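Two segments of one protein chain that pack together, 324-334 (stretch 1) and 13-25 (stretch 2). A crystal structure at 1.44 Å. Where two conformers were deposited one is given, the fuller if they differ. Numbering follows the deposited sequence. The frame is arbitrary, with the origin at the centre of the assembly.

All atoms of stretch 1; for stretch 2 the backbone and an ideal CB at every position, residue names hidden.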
# COMPACT_ATOMS: atom_id res chain seq x y z
N GLU A 324 1.19 -9.73 10.13
CA GLU A 324 0.36 -9.84 11.35
C GLU A 324 -0.96 -9.14 11.13
O GLU A 324 -2.03 -9.63 11.50
CB GLU A 324 1.02 -9.15 12.55
CG GLU A 324 2.01 -9.88 13.30
CD GLU A 324 2.35 -8.98 14.49
OE1 GLU A 324 3.17 -8.08 14.31
OE2 GLU A 324 1.67 -9.07 15.54
N PHE A 325 -0.92 -7.94 10.56
CA PHE A 325 -2.13 -7.18 10.33
C PHE A 325 -3.04 -7.92 9.36
O PHE A 325 -4.24 -8.03 9.59
CB PHE A 325 -1.83 -5.77 9.81
CG PHE A 325 -3.08 -5.03 9.42
CD1 PHE A 325 -3.99 -4.59 10.38
CD2 PHE A 325 -3.42 -4.87 8.07
CE1 PHE A 325 -5.21 -4.02 10.00
CE2 PHE A 325 -4.60 -4.32 7.69
CZ PHE A 325 -5.51 -3.85 8.65
N GLY A 326 -2.49 -8.40 8.25
CA GLY A 326 -3.32 -9.14 7.29
C GLY A 326 -3.98 -10.34 7.92
O GLY A 326 -5.13 -10.64 7.63
N GLU A 327 -3.26 -11.05 8.79
CA GLU A 327 -3.87 -12.21 9.46
C GLU A 327 -4.89 -11.78 10.49
O GLU A 327 -5.88 -12.49 10.65
CB GLU A 327 -2.84 -13.16 10.04
CG GLU A 327 -2.04 -13.91 8.98
CD GLU A 327 -2.86 -14.91 8.19
OE1 GLU A 327 -4.00 -15.28 8.58
OE2 GLU A 327 -2.36 -15.35 7.15
N LEU A 328 -4.72 -10.63 11.16
CA LEU A 328 -5.79 -10.12 12.02
C LEU A 328 -7.06 -9.84 11.21
O LEU A 328 -8.17 -10.17 11.64
CB LEU A 328 -5.38 -8.84 12.76
CG LEU A 328 -4.45 -9.03 13.94
CD1 LEU A 328 -3.88 -7.68 14.39
CD2 LEU A 328 -5.17 -9.78 15.10
N TRP A 329 -6.90 -9.27 10.03
CA TRP A 329 -8.04 -8.99 9.16
C TRP A 329 -8.72 -10.29 8.73
O TRP A 329 -9.93 -10.44 8.83
CB TRP A 329 -7.62 -8.12 7.98
CG TRP A 329 -8.76 -7.65 7.15
CD1 TRP A 329 -9.42 -6.47 7.25
CD2 TRP A 329 -9.34 -8.33 6.03
NE1 TRP A 329 -10.40 -6.38 6.30
CE2 TRP A 329 -10.37 -7.52 5.53
CE3 TRP A 329 -9.09 -9.56 5.41
CZ2 TRP A 329 -11.16 -7.89 4.43
CZ3 TRP A 329 -9.86 -9.92 4.32
CH2 TRP A 329 -10.87 -9.09 3.84
N ARG A 330 -7.92 -11.25 8.31
CA ARG A 330 -8.40 -12.55 7.83
C ARG A 330 -9.10 -13.34 8.93
O ARG A 330 -9.99 -14.15 8.64
CB ARG A 330 -7.18 -13.32 7.30
CG ARG A 330 -7.45 -14.71 6.77
CD ARG A 330 -6.27 -15.16 5.87
NE ARG A 330 -6.43 -16.55 5.45
CZ ARG A 330 -5.97 -17.62 6.08
NH1 ARG A 330 -5.21 -17.54 7.18
NH2 ARG A 330 -6.23 -18.83 5.58
N LYS A 331 -8.72 -13.12 10.18
CA LYS A 331 -9.39 -13.77 11.30
C LYS A 331 -10.84 -13.30 11.44
O LYS A 331 -11.72 -14.10 11.83
CB LYS A 331 -8.60 -13.53 12.58
CG LYS A 331 -9.14 -14.22 13.81
CD LYS A 331 -8.04 -14.45 14.84
CE LYS A 331 -7.54 -13.14 15.43
NZ LYS A 331 -6.85 -13.36 16.74
N GLN A 332 -11.08 -12.04 11.12
CA GLN A 332 -12.40 -11.41 11.30
C GLN A 332 -13.27 -11.48 10.04
O GLN A 332 -14.48 -11.69 10.14
CB GLN A 332 -12.21 -9.96 11.73
CG GLN A 332 -13.48 -9.18 11.99
CD GLN A 332 -14.24 -9.69 13.19
OE1 GLN A 332 -13.67 -10.29 14.09
NE2 GLN A 332 -15.55 -9.44 13.22
N TYR A 333 -12.67 -11.29 8.88
CA TYR A 333 -13.39 -11.16 7.62
C TYR A 333 -13.09 -12.38 6.78
O TYR A 333 -11.94 -12.63 6.45
CB TYR A 333 -12.92 -9.89 6.87
CG TYR A 333 -13.18 -8.59 7.63
CD1 TYR A 333 -14.39 -7.92 7.47
CD2 TYR A 333 -12.27 -8.06 8.52
CE1 TYR A 333 -14.67 -6.75 8.18
CE2 TYR A 333 -12.54 -6.89 9.24
CZ TYR A 333 -13.74 -6.25 9.05
OH TYR A 333 -14.02 -5.10 9.77
N LYS A 334 -14.13 -13.14 6.45
CA LYS A 334 -13.97 -14.42 5.77
C LYS A 334 -14.37 -14.43 4.30
O LYS A 334 -14.05 -15.38 3.58
CB LYS A 334 -14.78 -15.48 6.51
CG LYS A 334 -14.34 -15.70 7.97
CD LYS A 334 -12.86 -16.10 8.04
CE LYS A 334 -12.41 -16.43 9.42
NZ LYS A 334 -10.96 -16.72 9.44
N UNK A 13 -0.05 -9.32 21.54
CA UNK A 13 -1.16 -8.31 21.45
C UNK A 13 -0.96 -7.44 20.22
O UNK A 13 0.19 -7.16 19.86
CB UNK A 13 -1.22 -7.43 22.70
N UNK A 14 -2.06 -7.00 19.57
CA UNK A 14 -3.45 -7.22 19.95
C UNK A 14 -3.98 -8.49 19.32
O UNK A 14 -3.41 -8.98 18.35
CB UNK A 14 -4.32 -6.03 19.54
N UNK A 15 -5.06 -9.00 19.87
CA UNK A 15 -5.59 -10.27 19.41
C UNK A 15 -6.71 -10.06 18.39
O UNK A 15 -7.11 -11.03 17.73
CB UNK A 15 -6.10 -11.09 20.60
N UNK A 16 -7.24 -8.83 18.26
CA UNK A 16 -8.32 -8.59 17.31
C UNK A 16 -8.19 -7.25 16.59
O UNK A 16 -7.71 -6.27 17.16
CB UNK A 16 -9.67 -8.65 18.03
N UNK A 17 -8.64 -7.23 15.34
CA UNK A 17 -8.67 -6.01 14.54
C UNK A 17 -9.73 -5.02 15.02
O UNK A 17 -9.52 -3.80 14.98
CB UNK A 17 -8.92 -6.36 13.07
N UNK A 18 -10.83 -5.51 15.58
CA UNK A 18 -11.95 -4.62 15.81
C UNK A 18 -11.67 -3.62 16.93
O UNK A 18 -11.16 -3.95 18.00
CB UNK A 18 -13.20 -5.44 16.14
N UNK A 19 -11.99 -2.37 16.61
CA UNK A 19 -11.82 -1.28 17.55
C UNK A 19 -10.42 -0.70 17.65
O UNK A 19 -10.20 0.23 18.46
CB UNK A 19 -12.25 -1.76 18.94
N UNK A 20 -9.50 -1.22 16.86
CA UNK A 20 -8.09 -0.91 17.01
C UNK A 20 -7.55 -0.12 15.82
O UNK A 20 -8.14 -0.11 14.72
CB UNK A 20 -7.29 -2.20 17.19
N UNK A 21 -6.43 0.55 16.06
CA UNK A 21 -5.69 1.34 15.08
C UNK A 21 -4.34 0.67 14.86
O UNK A 21 -3.69 0.26 15.83
CB UNK A 21 -5.52 2.79 15.54
N UNK A 22 -3.96 0.51 13.59
CA UNK A 22 -2.76 -0.21 13.22
C UNK A 22 -1.93 0.59 12.24
O UNK A 22 -2.47 1.20 11.32
CB UNK A 22 -3.12 -1.57 12.62
N UNK A 23 -0.60 0.54 12.43
CA UNK A 23 0.36 1.00 11.43
C UNK A 23 1.23 -0.20 11.06
O UNK A 23 1.82 -0.83 11.95
CB UNK A 23 1.20 2.17 11.95
N UNK A 24 1.32 -0.48 9.77
CA UNK A 24 2.21 -1.50 9.26
C UNK A 24 3.30 -0.83 8.44
O UNK A 24 3.02 -0.27 7.38
CB UNK A 24 1.45 -2.53 8.43
N UNK A 25 4.54 -0.88 8.93
CA UNK A 25 5.70 -0.36 8.23
C UNK A 25 6.53 -1.49 7.67
O UNK A 25 6.72 -2.53 8.31
CB UNK A 25 6.55 0.51 9.16

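Stretch 1 presents one side of a helix, with Phe325, Leu328, Lys331 and Gln332 directed at stretch 2 and Tyr333 following where the helical geometry ends. Stretch 2 crosses this surface first as a loop and then, from position 21, as a strand running at 139° to the helix.

At position 13, CA-to-CB points away and no atom of stretch 1 lies within 5.5 Å of the ideal CB, so almost any residue would do, polar ones especially. It is Glu13. Position 14 is more constrained: the peptide bond before it is cis, which strongly favours proline, and its ideal CB lies 5.4 Å from Leu328 CD1. Pro14 brings CG to 4.2 Å from Leu328 CD1.

The CB of position 15 also points away, so the contact here falls to the backbone. The carbonyl accepts a hydrogen bond from the ammonium of Lys331 (NZ to O of residue 15, 2.5 Å), an interaction open to any side chain. The residue is Leu15, whose side chain makes little contact. At position 16 CB again turns away, and small or polar residues would suit. Thr16 uses its hydroxyl locally, OG1 accepting from the backbone N of residue 18 at 3.3 Å, while a water that donates to Gln332 OE1 also makes a weak bond to OG1.

Position 17 faces the helix squarely. Its CA is 5.6 Å from Leu328 CA, and its ideal CB is 4.1 Å from Leu328 O and 5.1 Å from Gln332 CB, with the rings of Phe325, Trp329 and Tyr333 farther out. A branched or medium-sized apolar residue such as valine, leucine, isoleucine or methionine would be expected. Ile17 is found: CD1 lies 3.7 Å from both Phe325 CE1 and Trp329 CD1, at the edge of the indole, and CG2 packs 3.7 Å from Gln332 CB. A water links its N to Leu328 O.

At position 18 CB points sideways, 5.3 Å from Gln332 CD, with the hydroxyl of Tyr333 beyond; a long polar side chain could reach it. Glu18 does so, OE2 lying 2.8 Å from Tyr333 OH in a weak hydrogen bond.

Position 19 has phi 82° in a type II turn and is out of reach; glycine is favoured, and Gly19 is present. Position 20, also remote, suits a polar residue: Asn20 ND2 donates to Thr16 O at 2.8 Å, bracing the turn.

Along the strand the directions alternate. Positions 21 and 23 point away, so stretch 1 does not restrict the choice; they are Arg21 and Val23. Position 22 points toward the helix, its ideal CB 3.9 Å from Phe325 CD1, favouring a large apolar or aromatic residue. Phe22 places one ring face against Phe325 CD1, while Phe22 CE1 meets Leu328 CD1 at 3.5 Å. At position 24 CA-to-CB points toward the helix, the ideal CB 4.8 Å from Phe325 CB, which suits a small or beta-branched residue; Thr24 brings CG2 to 3.4 Å from Phe325 CB. Position 25 is out of reach and holds Leu25.

Stretch 2 (13-25) EPLTIEGNRFVTL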
# COMPACT_ATOMS: atom_id res chain seq x y z
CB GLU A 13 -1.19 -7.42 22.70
CG GLU A 13 -1.69 -8.13 23.96
CD GLU A 13 -3.17 -8.50 23.91
OE1 GLU A 13 -3.97 -7.70 23.37
OE2 GLU A 13 -3.52 -9.58 24.42
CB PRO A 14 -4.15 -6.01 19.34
CG PRO A 14 -3.41 -5.78 18.10
CD PRO A 14 -1.99 -6.28 18.30
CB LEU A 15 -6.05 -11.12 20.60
CG LEU A 15 -4.96 -11.61 21.58
CD1 LEU A 15 -5.54 -12.62 22.57
CD2 LEU A 15 -3.75 -12.20 20.85
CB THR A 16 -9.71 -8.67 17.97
OG1 THR A 16 -10.74 -8.46 16.99
CG2 THR A 16 -9.84 -7.62 19.07
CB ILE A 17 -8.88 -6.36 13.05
CG1 ILE A 17 -8.59 -5.15 12.15
CG2 ILE A 17 -10.28 -6.98 12.82
CD1 ILE A 17 -8.54 -5.53 10.67
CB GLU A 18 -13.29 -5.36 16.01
CG GLU A 18 -13.81 -6.07 14.73
CD GLU A 18 -14.13 -5.10 13.58
OE1 GLU A 18 -14.99 -4.20 13.78
OE2 GLU A 18 -13.51 -5.24 12.50
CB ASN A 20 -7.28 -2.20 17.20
CG ASN A 20 -7.32 -2.72 18.62
OD1 ASN A 20 -7.12 -1.95 19.58
ND2 ASN A 20 -7.54 -4.03 18.76
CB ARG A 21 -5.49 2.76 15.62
CG ARG A 21 -6.75 3.54 15.82
CD ARG A 21 -6.49 4.86 16.51
NE ARG A 21 -7.69 5.67 16.61
CZ ARG A 21 -8.61 5.56 17.55
NH1 ARG A 21 -8.50 4.67 18.51
NH2 ARG A 21 -9.67 6.37 17.51
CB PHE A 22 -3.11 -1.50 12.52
CG PHE A 22 -3.89 -2.45 13.38
CD1 PHE A 22 -3.23 -3.33 14.21
CD2 PHE A 22 -5.27 -2.43 13.41
CE1 PHE A 22 -3.95 -4.19 15.03
CE2 PHE A 22 -6.00 -3.26 14.27
CZ PHE A 22 -5.31 -4.16 15.06
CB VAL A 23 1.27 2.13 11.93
CG1 VAL A 23 2.40 2.43 10.92
CG2 VAL A 23 0.47 3.40 12.24
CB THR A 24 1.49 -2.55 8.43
OG1 THR A 24 0.80 -1.95 7.32
CG2 THR A 24 0.46 -3.33 9.26
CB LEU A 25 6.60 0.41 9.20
CG LEU A 25 7.98 0.85 8.67
CD1 LEU A 25 7.85 1.86 7.54
CD2 LEU A 25 8.84 1.42 9.82
O HOH W 1 -11.36 -11.11 15.08
O HOH W 2 -9.04 -9.96 14.24
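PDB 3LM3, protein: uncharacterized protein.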